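Local coordinates for protein T cell receptor gamma chain (Monodelphis domestica, PDB 7L15) that forms the gamma subunit of a marsupial gamma-mu T cell receptor, pairing with the mu chain in a complex that probably takes part in antigen recognition, at residues Val4-Arg9 with Val104-Glu109; Ser32-Trp37 with Leu49-Arg54; Asp68-Tyr73 with Cys80-Ser85. One frame throughout, in Å; residues are numbered along the deposited sequence.

Contact 1: residues Val4-Arg9 with Val104-Glu109; sequences VALEQR and VKVFGE
Of the flat groups here, only the Gln8 carboxamide meets the other segment; the Arg9 guanidinium and the Phe107 ring lie beside the contact. One face of the guanidinium carries Glu7 OE2, set toward its rim, in a long salt bridge inside Val4-Arg9 (Arg9 NE to Glu7 OE2, 3.8 Å) held by charge alone. Phe107 points its CB away from Val4-Arg9, and its ring meets Tyr38 and packs on Pro59 of the T cell receptor mu chain. Gln8 OE1 packs against Gly108 CA at 3.4 Å, while its hydrogen bonds come from Gly110 N and Cys97 N. The side chain arrives stretched out, with CG anti to the carbonyl carbon (chi1 -69°).

Farther along, the contact is apolar. Leu6 lies aslant Val106, its CD1 3.9 Å from Val106 CG1 and 3.7 Å from Val106 O. Val4 and Val106 run past one another head to tail, touching where Val4 CG1 meets Val106 CG2 at 3.6 Å.

Here the first strand of an immunoglobulin V domain runs beside the final strand of the opposing sheet, and Phe107-Gly110 is the Phe-Gly-x-Gly motif of receptor joining segments. The two segments share no direct hydrogen bond, yet Gln8 ties into their surroundings, for NE2 also donates to Tyr95 O. Three bonds to backbone thus fix which way round the buried amide sits.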
loop_
_atom_site.group_PDB
_atom_site.type_symbol
_atom_site.label_atom_id
_atom_site.label_comp_id
_atom_site.label_asym_id
_atom_site.label_seq_id
_atom_site.Cartn_x
_atom_site.Cartn_y
_atom_site.Cartn_z
ATOM N N VAL B 4 20.278 -2.936 2.896
ATOM C CA VAL B 4 20.087 -1.673 2.191
ATOM C C VAL B 4 18.618 -1.271 2.234
ATOM O O VAL B 4 17.717 -2.116 2.135
ATOM C CB VAL B 4 20.612 -1.778 0.745
ATOM C CG1 VAL B 4 19.781 -2.748 -0.078
ATOM C CG2 VAL B 4 20.659 -0.414 0.095
ATOM N N ALA B 5 18.371 0.032 2.388
ATOM C CA ALA B 5 17.020 0.564 2.521
ATOM C C ALA B 5 16.949 1.979 1.961
ATOM O O ALA B 5 17.878 2.773 2.136
ATOM C CB ALA B 5 16.565 0.573 3.982
ATOM N N LEU B 6 15.824 2.299 1.324
ATOM C CA LEU B 6 15.619 3.582 0.673
ATOM C C LEU B 6 14.347 4.226 1.205
ATOM O O LEU B 6 13.316 3.562 1.344
ATOM C CB LEU B 6 15.519 3.430 -0.848
ATOM C CG LEU B 6 16.547 2.575 -1.597
ATOM C CD1 LEU B 6 16.263 1.088 -1.420
ATOM C CD2 LEU B 6 16.532 2.950 -3.070
ATOM N N GLU B 7 14.426 5.526 1.479
ATOM C CA GLU B 7 13.345 6.294 2.082
ATOM C C GLU B 7 12.912 7.394 1.120
ATOM O O GLU B 7 13.755 8.068 0.526
ATOM C CB GLU B 7 13.796 6.903 3.423
ATOM C CG GLU B 7 12.746 7.763 4.132
ATOM C CD GLU B 7 13.327 8.642 5.249
ATOM O OE1 GLU B 7 13.937 9.690 4.940
ATOM O OE2 GLU B 7 13.165 8.287 6.436
ATOM N N GLN B 8 11.596 7.583 0.973
ATOM C CA GLN B 8 11.042 8.557 0.038
ATOM C C GLN B 8 9.971 9.373 0.742
ATOM O O GLN B 8 9.003 8.811 1.258
ATOM C CB GLN B 8 10.454 7.873 -1.204
ATOM C CG GLN B 8 11.495 7.232 -2.110
ATOM C CD GLN B 8 10.894 6.716 -3.424
ATOM O OE1 GLN B 8 10.711 5.505 -3.605
ATOM N NE2 GLN B 8 10.606 7.634 -4.347
ATOM N N ARG B 9 10.138 10.693 0.751
ATOM C CA ARG B 9 9.218 11.603 1.417
ATOM C C ARG B 9 9.299 12.928 0.681
ATOM O O ARG B 9 10.364 13.270 0.154
ATOM C CB ARG B 9 9.559 11.800 2.910
ATOM C CG ARG B 9 9.352 10.563 3.800
ATOM C CD ARG B 9 9.566 10.865 5.280
ATOM N NE ARG B 9 9.615 9.644 6.085
ATOM C CZ ARG B 9 9.620 9.620 7.416
ATOM N NH1 ARG B 9 9.570 10.751 8.106
ATOM N NH2 ARG B 9 9.676 8.466 8.057
ATOM N N VAL B 104 19.579 -8.928 -6.351
ATOM C CA VAL B 104 18.279 -8.477 -5.867
ATOM C C VAL B 104 18.223 -6.962 -5.960
ATOM O O VAL B 104 19.159 -6.278 -5.531
ATOM C CB VAL B 104 18.028 -8.933 -4.420
ATOM C CG1 VAL B 104 16.925 -8.077 -3.759
ATOM C CG2 VAL B 104 17.651 -10.404 -4.403
ATOM N N LYS B 105 17.124 -6.439 -6.505
ATOM C CA LYS B 105 16.906 -5.000 -6.558
ATOM C C LYS B 105 15.944 -4.601 -5.449
ATOM O O LYS B 105 14.876 -5.199 -5.311
ATOM C CB LYS B 105 16.369 -4.566 -7.925
ATOM C CG LYS B 105 16.703 -3.123 -8.275
ATOM C CD LYS B 105 17.169 -3.000 -9.715
ATOM C CE LYS B 105 17.263 -1.543 -10.137
ATOM N NZ LYS B 105 17.658 -1.397 -11.572
ATOM N N VAL B 106 16.334 -3.598 -4.664
ATOM C CA VAL B 106 15.548 -3.092 -3.544
ATOM C C VAL B 106 14.984 -1.729 -3.917
ATOM O O VAL B 106 15.701 -0.874 -4.451
ATOM C CB VAL B 106 16.390 -2.990 -2.259
ATOM C CG1 VAL B 106 15.501 -2.673 -1.087
ATOM C CG2 VAL B 106 17.167 -4.276 -2.020
ATOM N N PHE B 107 13.712 -1.519 -3.597
ATOM C CA PHE B 107 12.953 -0.356 -4.030
ATOM C C PHE B 107 12.474 0.448 -2.834
ATOM O O PHE B 107 12.057 -0.114 -1.814
ATOM C CB PHE B 107 11.704 -0.755 -4.845
ATOM C CG PHE B 107 11.997 -1.208 -6.240
ATOM C CD1 PHE B 107 12.627 -2.421 -6.479
ATOM C CD2 PHE B 107 11.613 -0.421 -7.325
ATOM C CE1 PHE B 107 12.884 -2.837 -7.771
ATOM C CE2 PHE B 107 11.861 -0.826 -8.616
ATOM C CZ PHE B 107 12.503 -2.040 -8.846
ATOM N N GLY B 108 12.490 1.761 -2.984
ATOM C CA GLY B 108 11.772 2.609 -2.068
ATOM C C GLY B 108 10.274 2.388 -2.160
ATOM O O GLY B 108 9.737 1.760 -3.076
ATOM N N GLU B 109 9.585 2.959 -1.181
ATOM C CA GLU B 109 8.143 2.837 -1.091
ATOM C C GLU B 109 7.420 3.691 -2.135
ATOM O O GLU B 109 6.241 3.466 -2.382
ATOM C CB GLU B 109 7.713 3.213 0.341
ATOM C CG GLU B 109 6.579 2.382 0.908
ATOM C CD GLU B 109 6.266 2.743 2.355
ATOM O OE1 GLU B 109 5.591 3.774 2.574
ATOM O OE2 GLU B 109 6.712 2.011 3.271
#

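Contact 2: residues Ser32-Trp37 with Leu49-Arg54; sequences SDYVHW and LLVYSR
Backbone hydrogen bonds set the frame of this antiparallel hairpin, the pair of strands 34-40 and 47-53 in the immunoglobulin V domain. Val35 and Tyr52 bond reciprocally: Val35 N reaches Tyr52 O at 2.8 Å, and Tyr52 N returns the bond to Val35 O. Trp37 N donates to Leu50 O, and Leu49 N to Trp37 O. At the other end Arg54 N meets Asp33 O almost along the carbonyl axis, at 2.8 Å and with a nearly straight N-H (168°).

Among polar side chains, Asp33 uses both carboxylate oxygens. Its CG stands anti to the backbone N (chi1 -169°), and OD2 takes a bond of 2.8 Å from Ser53 OG, which arrives above the carboxylate plane. OD1 accepts from Ser55 N, so both are held.

Nonpolar contacts divide between two faces of the sheet. On the face of Tyr34 and His36, Val51 CG2 forms a CH-pi contact over the imidazole, 3.7 Å from the His36 ring centroid. Beside it Tyr34 CE1 rests 3.5 Å from Ser53 CB. This face looks to the mu chain, whose Thr115 and Asp114 pack on Tyr34 and His36. On the other face Trp37 CD1 lies 3.8 Å from Leu50 CD1, the two side chains pointing the same way into the sandwich core, where Trp37 also packs on Cys97 of the Cys25-Cys97 disulfide. Val35 CG2 touches Arg54 CG at 3.9 Å, at the open end of the hairpin.

Polar satisfaction is therefore uneven: Arg54 NE is buried without a partner, whereas His36 ND1 bonds to Arg48 NH1, a cationic neighbour that would probably favour a neutral imidazole.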
loop_
_atom_site.group_PDB
_atom_site.type_symbol
_atom_site.label_atom_id
_atom_site.label_comp_id
_atom_site.label_asym_id
_atom_site.label_seq_id
_atom_site.Cartn_x
_atom_site.Cartn_y
_atom_site.Cartn_z
ATOM N N SER B 32 25.704 0.141 -3.307
ATOM C CA SER B 32 25.892 0.318 -4.738
ATOM C C SER B 32 26.116 1.789 -5.040
ATOM O O SER B 32 25.712 2.674 -4.280
ATOM C CB SER B 32 24.686 -0.205 -5.541
ATOM O OG SER B 32 24.946 -0.147 -6.935
ATOM N N ASP B 33 26.739 2.044 -6.186
ATOM C CA ASP B 33 26.990 3.408 -6.621
ATOM C C ASP B 33 25.840 4.005 -7.428
ATOM O O ASP B 33 25.812 5.226 -7.640
ATOM C CB ASP B 33 28.276 3.459 -7.444
ATOM C CG ASP B 33 28.742 4.871 -7.697
ATOM O OD1 ASP B 33 28.733 5.675 -6.743
ATOM O OD2 ASP B 33 29.121 5.173 -8.842
ATOM N N TYR B 34 24.890 3.193 -7.881
ATOM C CA TYR B 34 23.843 3.655 -8.783
ATOM C C TYR B 34 22.500 3.710 -8.067
ATOM O O TYR B 34 22.133 2.783 -7.330
ATOM C CB TYR B 34 23.776 2.765 -10.027
ATOM C CG TYR B 34 25.075 2.817 -10.779
ATOM C CD1 TYR B 34 25.306 3.796 -11.733
ATOM C CD2 TYR B 34 26.104 1.938 -10.479
ATOM C CE1 TYR B 34 26.519 3.873 -12.403
ATOM C CE2 TYR B 34 27.325 2.005 -11.138
ATOM C CZ TYR B 34 27.523 2.971 -12.100
ATOM O OH TYR B 34 28.725 3.037 -12.759
ATOM N N VAL B 35 21.797 4.822 -8.259
ATOM C CA VAL B 35 20.432 5.005 -7.791
ATOM C C VAL B 35 19.537 5.009 -9.020
ATOM O O VAL B 35 19.766 5.790 -9.954
ATOM C CB VAL B 35 20.287 6.305 -6.989
ATOM C CG1 VAL B 35 18.852 6.480 -6.519
ATOM C CG2 VAL B 35 21.246 6.293 -5.802
ATOM N N HIS B 36 18.532 4.128 -9.027
ATOM C CA HIS B 36 17.641 3.935 -10.166
ATOM C C HIS B 36 16.273 4.525 -9.858
ATOM O O HIS B 36 15.804 4.442 -8.726
ATOM C CB HIS B 36 17.490 2.449 -10.500
ATOM C CG HIS B 36 18.792 1.732 -10.666
ATOM N ND1 HIS B 36 19.274 1.345 -11.900
ATOM C CD2 HIS B 36 19.711 1.325 -9.757
ATOM C CE1 HIS B 36 20.434 0.731 -11.745
ATOM N NE2 HIS B 36 20.721 0.704 -10.453
ATOM N N TRP B 37 15.632 5.110 -10.871
ATOM C CA TRP B 37 14.323 5.746 -10.720
ATOM C C TRP B 37 13.336 5.083 -11.664
ATOM O O TRP B 37 13.465 5.213 -12.884
ATOM C CB TRP B 37 14.389 7.250 -10.988
ATOM C CG TRP B 37 14.932 8.021 -9.823
ATOM C CD1 TRP B 37 16.210 8.448 -9.649
ATOM C CD2 TRP B 37 14.210 8.433 -8.657
ATOM N NE1 TRP B 37 16.331 9.114 -8.451
ATOM C CE2 TRP B 37 15.115 9.118 -7.825
ATOM C CE3 TRP B 37 12.887 8.308 -8.248
ATOM C CZ2 TRP B 37 14.740 9.665 -6.604
ATOM C CZ3 TRP B 37 12.518 8.848 -7.021
ATOM C CH2 TRP B 37 13.440 9.519 -6.220
ATOM N N LEU B 49 13.153 5.087 -15.622
ATOM C CA LEU B 49 13.298 6.351 -16.331
ATOM C C LEU B 49 14.754 6.748 -16.525
ATOM O O LEU B 49 15.112 7.243 -17.595
ATOM C CB LEU B 49 12.572 7.473 -15.581
ATOM C CG LEU B 49 11.108 7.244 -15.192
ATOM C CD1 LEU B 49 10.424 8.545 -14.805
ATOM C CD2 LEU B 49 10.342 6.570 -16.304
ATOM N N LEU B 50 15.598 6.542 -15.517
ATOM C CA LEU B 50 16.992 6.971 -15.560
ATOM C C LEU B 50 17.759 6.234 -14.473
ATOM O O LEU B 50 17.174 5.657 -13.555
ATOM C CB LEU B 50 17.132 8.492 -15.377
ATOM C CG LEU B 50 16.858 9.177 -14.028
ATOM C CD1 LEU B 50 17.983 8.986 -13.009
ATOM C CD2 LEU B 50 16.623 10.669 -14.240
ATOM N N VAL B 51 19.084 6.296 -14.568
ATOM C CA VAL B 51 19.966 5.796 -13.527
ATOM C C VAL B 51 21.019 6.860 -13.232
ATOM O O VAL B 51 21.488 7.563 -14.135
ATOM C CB VAL B 51 20.618 4.452 -13.912
ATOM C CG1 VAL B 51 21.468 4.599 -15.171
ATOM C CG2 VAL B 51 21.444 3.921 -12.751
ATOM N N TYR B 52 21.361 7.003 -11.959
ATOM C CA TYR B 52 22.242 8.054 -11.485
ATOM C C TYR B 52 23.407 7.416 -10.751
ATOM O O TYR B 52 23.203 6.575 -9.868
ATOM C CB TYR B 52 21.488 9.018 -10.565
ATOM C CG TYR B 52 22.353 10.036 -9.850
ATOM C CD1 TYR B 52 22.875 11.135 -10.521
ATOM C CD2 TYR B 52 22.625 9.908 -8.495
ATOM C CE1 TYR B 52 23.657 12.074 -9.860
ATOM C CE2 TYR B 52 23.402 10.840 -7.824
ATOM C CZ TYR B 52 23.918 11.921 -8.508
ATOM O OH TYR B 52 24.696 12.845 -7.837
ATOM N N SER B 53 24.620 7.801 -11.139
ATOM C CA SER B 53 25.839 7.374 -10.462
ATOM C C SER B 53 26.173 8.404 -9.388
ATOM O O SER B 53 26.490 9.556 -9.704
ATOM C CB SER B 53 26.984 7.230 -11.462
ATOM O OG SER B 53 28.192 6.876 -10.811
ATOM N N ARG B 54 26.108 7.997 -8.118
ATOM C CA ARG B 54 26.373 8.947 -7.045
ATOM C C ARG B 54 27.809 9.467 -7.110
ATOM O O ARG B 54 28.046 10.677 -7.002
ATOM C CB ARG B 54 26.086 8.299 -5.691
ATOM C CG ARG B 54 24.602 8.233 -5.328
ATOM C CD ARG B 54 24.450 7.858 -3.876
ATOM N NE ARG B 54 25.386 6.794 -3.546
ATOM C CZ ARG B 54 25.703 6.437 -2.310
ATOM N NH1 ARG B 54 25.155 7.064 -1.277
ATOM N NH2 ARG B 54 26.572 5.456 -2.113
#

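Contact 3: residues Asp68-Tyr73 with Cys80-Ser85; sequences DKVRAY and CRLIVS
Strands 70-75 and 79-84 form a beta hairpin at the margin of the four-stranded sheet in the immunoglobulin V domain, and the Tyr73 side chain shows how its outward face is packed. From CB, the ring leaves by the crowded position, CG lying between the backbone N and the carbonyl carbon (chi1 75°), and so swings back across the neighbouring strand. CD1 comes first, 3.8 Å from Arg81 O. Next, CE1 settles between two side chains, 3.6 Å from Arg81 CB and 3.7 Å from Ile83 CD1. Tyr73 CZ lies 4.0 Å from Arg81 CD, the ring lying alongside the Arg81 chain, and at the tip Tyr73 OH lies 3.6 Å from Arg81 CD. Ring and guanidinium planes stand 49° apart, so this is alignment of aliphatic chain with ring rather than a flat stack.

The backbone pairs in antiparallel register. Arg71 with Ile83 and Tyr73 with Arg81 are hydrogen-bonded pairs, and the straightest bond is Ile83 N to Arg71 O, 2.9 Å long with an N-H angle of 174°. The alternate residues Val70, Ala72, Leu82 and Val84 turn to the other face, the domain interior, where Ala72 and Leu82 pack on Leu50.

At the open end of the pair, Ser85 N bonds to Lys69 O, and the bent Lys69 chain curls round to reply: its NZ, salt-bridged to Asp91, donates to Ser85 O at 2.8 Å.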
loop_
_atom_site.group_PDB
_atom_site.type_symbol
_atom_site.label_atom_id
_atom_site.label_comp_id
_atom_site.label_asym_id
_atom_site.label_seq_id
_atom_site.Cartn_x
_atom_site.Cartn_y
_atom_site.Cartn_z
ATOM N N ASP B 68 16.202 16.877 -20.390
ATOM C CA ASP B 68 15.407 18.072 -20.116
ATOM C C ASP B 68 14.163 17.745 -19.298
ATOM O O ASP B 68 13.650 18.607 -18.578
ATOM C CB ASP B 68 14.970 18.740 -21.417
ATOM C CG ASP B 68 16.129 19.221 -22.254
ATOM O OD1 ASP B 68 17.282 18.811 -21.997
ATOM O OD2 ASP B 68 15.874 20.017 -23.182
ATOM N N LYS B 69 13.660 16.517 -19.407
ATOM C CA LYS B 69 12.407 16.121 -18.776
ATOM C C LYS B 69 12.621 15.518 -17.388
ATOM O O LYS B 69 11.902 15.870 -16.452
ATOM C CB LYS B 69 11.662 15.138 -19.695
ATOM C CG LYS B 69 10.288 14.679 -19.206
ATOM C CD LYS B 69 9.284 15.818 -19.128
ATOM C CE LYS B 69 7.944 15.343 -18.560
ATOM N NZ LYS B 69 7.010 16.486 -18.414
ATOM N N VAL B 70 13.596 14.619 -17.234
ATOM C CA VAL B 70 13.915 13.999 -15.949
ATOM C C VAL B 70 15.421 14.037 -15.750
ATOM O O VAL B 70 16.187 13.790 -16.687
ATOM C CB VAL B 70 13.407 12.545 -15.850
ATOM C CG1 VAL B 70 11.918 12.533 -15.707
ATOM C CG2 VAL B 70 13.853 11.739 -17.083
ATOM N N ARG B 71 15.841 14.316 -14.520
ATOM C CA ARG B 71 17.248 14.530 -14.213
ATOM C C ARG B 71 17.443 14.283 -12.725
ATOM O O ARG B 71 16.711 14.851 -11.907
ATOM C CB ARG B 71 17.672 15.959 -14.593
ATOM C CG ARG B 71 19.172 16.229 -14.578
ATOM C CD ARG B 71 19.476 17.719 -14.801
ATOM N NE ARG B 71 19.078 18.534 -13.652
ATOM C CZ ARG B 71 19.811 18.675 -12.551
ATOM N NH1 ARG B 71 19.370 19.430 -11.555
ATOM N NH2 ARG B 71 20.983 18.054 -12.445
ATOM N N ALA B 72 18.407 13.434 -12.377
ATOM C CA ALA B 72 18.758 13.199 -10.982
ATOM C C ALA B 72 20.027 13.956 -10.611
ATOM O O ALA B 72 20.951 14.076 -11.421
ATOM C CB ALA B 72 18.955 11.711 -10.711
ATOM N N TYR B 73 20.077 14.455 -9.376
ATOM C CA TYR B 73 21.254 15.146 -8.868
ATOM C C TYR B 73 21.401 14.831 -7.378
ATOM O O TYR B 73 20.616 14.066 -6.807
ATOM C CB TYR B 73 21.167 16.649 -9.175
ATOM C CG TYR B 73 20.200 17.434 -8.319
ATOM C CD1 TYR B 73 18.829 17.217 -8.389
ATOM C CD2 TYR B 73 20.660 18.421 -7.456
ATOM C CE1 TYR B 73 17.944 17.949 -7.597
ATOM C CE2 TYR B 73 19.790 19.156 -6.664
ATOM C CZ TYR B 73 18.436 18.917 -6.738
ATOM O OH TYR B 73 17.585 19.653 -5.947
ATOM N N CYS B 80 19.703 11.403 -3.007
ATOM C CA CYS B 80 19.442 11.540 -4.430
ATOM C C CYS B 80 18.047 12.114 -4.655
ATOM O O CYS B 80 17.083 11.720 -3.993
ATOM C CB CYS B 80 19.578 10.196 -5.143
ATOM S SG CYS B 80 19.535 10.343 -6.957
ATOM N N ARG B 81 17.950 13.051 -5.596
ATOM C CA ARG B 81 16.709 13.742 -5.908
ATOM C C ARG B 81 16.423 13.638 -7.401
ATOM O O ARG B 81 17.332 13.772 -8.224
ATOM C CB ARG B 81 16.763 15.228 -5.487
ATOM C CG ARG B 81 16.808 15.462 -3.975
ATOM C CD ARG B 81 16.837 16.954 -3.624
ATOM N NE ARG B 81 15.522 17.589 -3.735
ATOM C CZ ARG B 81 14.819 18.053 -2.703
ATOM N NH1 ARG B 81 13.629 18.607 -2.902
ATOM N NH2 ARG B 81 15.302 17.959 -1.471
ATOM N N LEU B 82 15.159 13.401 -7.742
ATOM C CA LEU B 82 14.697 13.351 -9.123
ATOM C C LEU B 82 13.841 14.578 -9.407
ATOM O O LEU B 82 12.855 14.828 -8.705
ATOM C CB LEU B 82 13.892 12.074 -9.386
ATOM C CG LEU B 82 13.149 11.977 -10.723
ATOM C CD1 LEU B 82 14.133 11.827 -11.876
ATOM C CD2 LEU B 82 12.128 10.842 -10.720
ATOM N N ILE B 83 14.200 15.331 -10.440
ATOM C CA ILE B 83 13.416 16.480 -10.870
ATOM C C ILE B 83 12.705 16.123 -12.161
ATOM O O ILE B 83 13.339 15.658 -13.118
ATOM C CB ILE B 83 14.281 17.734 -11.057
ATOM C CG1 ILE B 83 14.836 18.198 -9.713
ATOM C CG2 ILE B 83 13.453 18.841 -11.714
ATOM C CD1 ILE B 83 15.362 19.623 -9.727
ATOM N N VAL B 84 11.389 16.332 -12.179
ATOM C CA VAL B 84 10.558 16.110 -13.350
ATOM C C VAL B 84 10.042 17.475 -13.780
ATOM O O VAL B 84 9.282 18.120 -13.047
ATOM C CB VAL B 84 9.419 15.129 -13.050
ATOM C CG1 VAL B 84 8.643 14.792 -14.316
ATOM C CG2 VAL B 84 9.988 13.875 -12.443
ATOM N N SER B 85 10.483 17.934 -14.946
ATOM C CA SER B 85 10.168 19.281 -15.400
ATOM C C SER B 85 8.905 19.285 -16.252
ATOM O O SER B 85 8.442 18.243 -16.731
ATOM C CB SER B 85 11.330 19.874 -16.208
ATOM O OG SER B 85 12.558 19.728 -15.523
#

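One sandwich serves as a worked example of two kinds of closure. Contact 2 is the buried one, while contacts 1 and 3 are partly buried; contacts 2 and 3 are hairpins zipped by backbone bonds, whereas contact 1 brings strands of the two facing sheets together through side chains. The hairpins belong to opposite sheets and meet in the core, where Tyr52 of contact 2 packs on Cys80 of contact 3, and Trp37 on Leu82. Gln8 of contact 1 touches Trp37 too, so contacts 1 and 2 meet there; contacts 1 and 3 do not touch. The mu chain reaches contacts 1 and 2 only, and contact 3 turns long polar side chains outward.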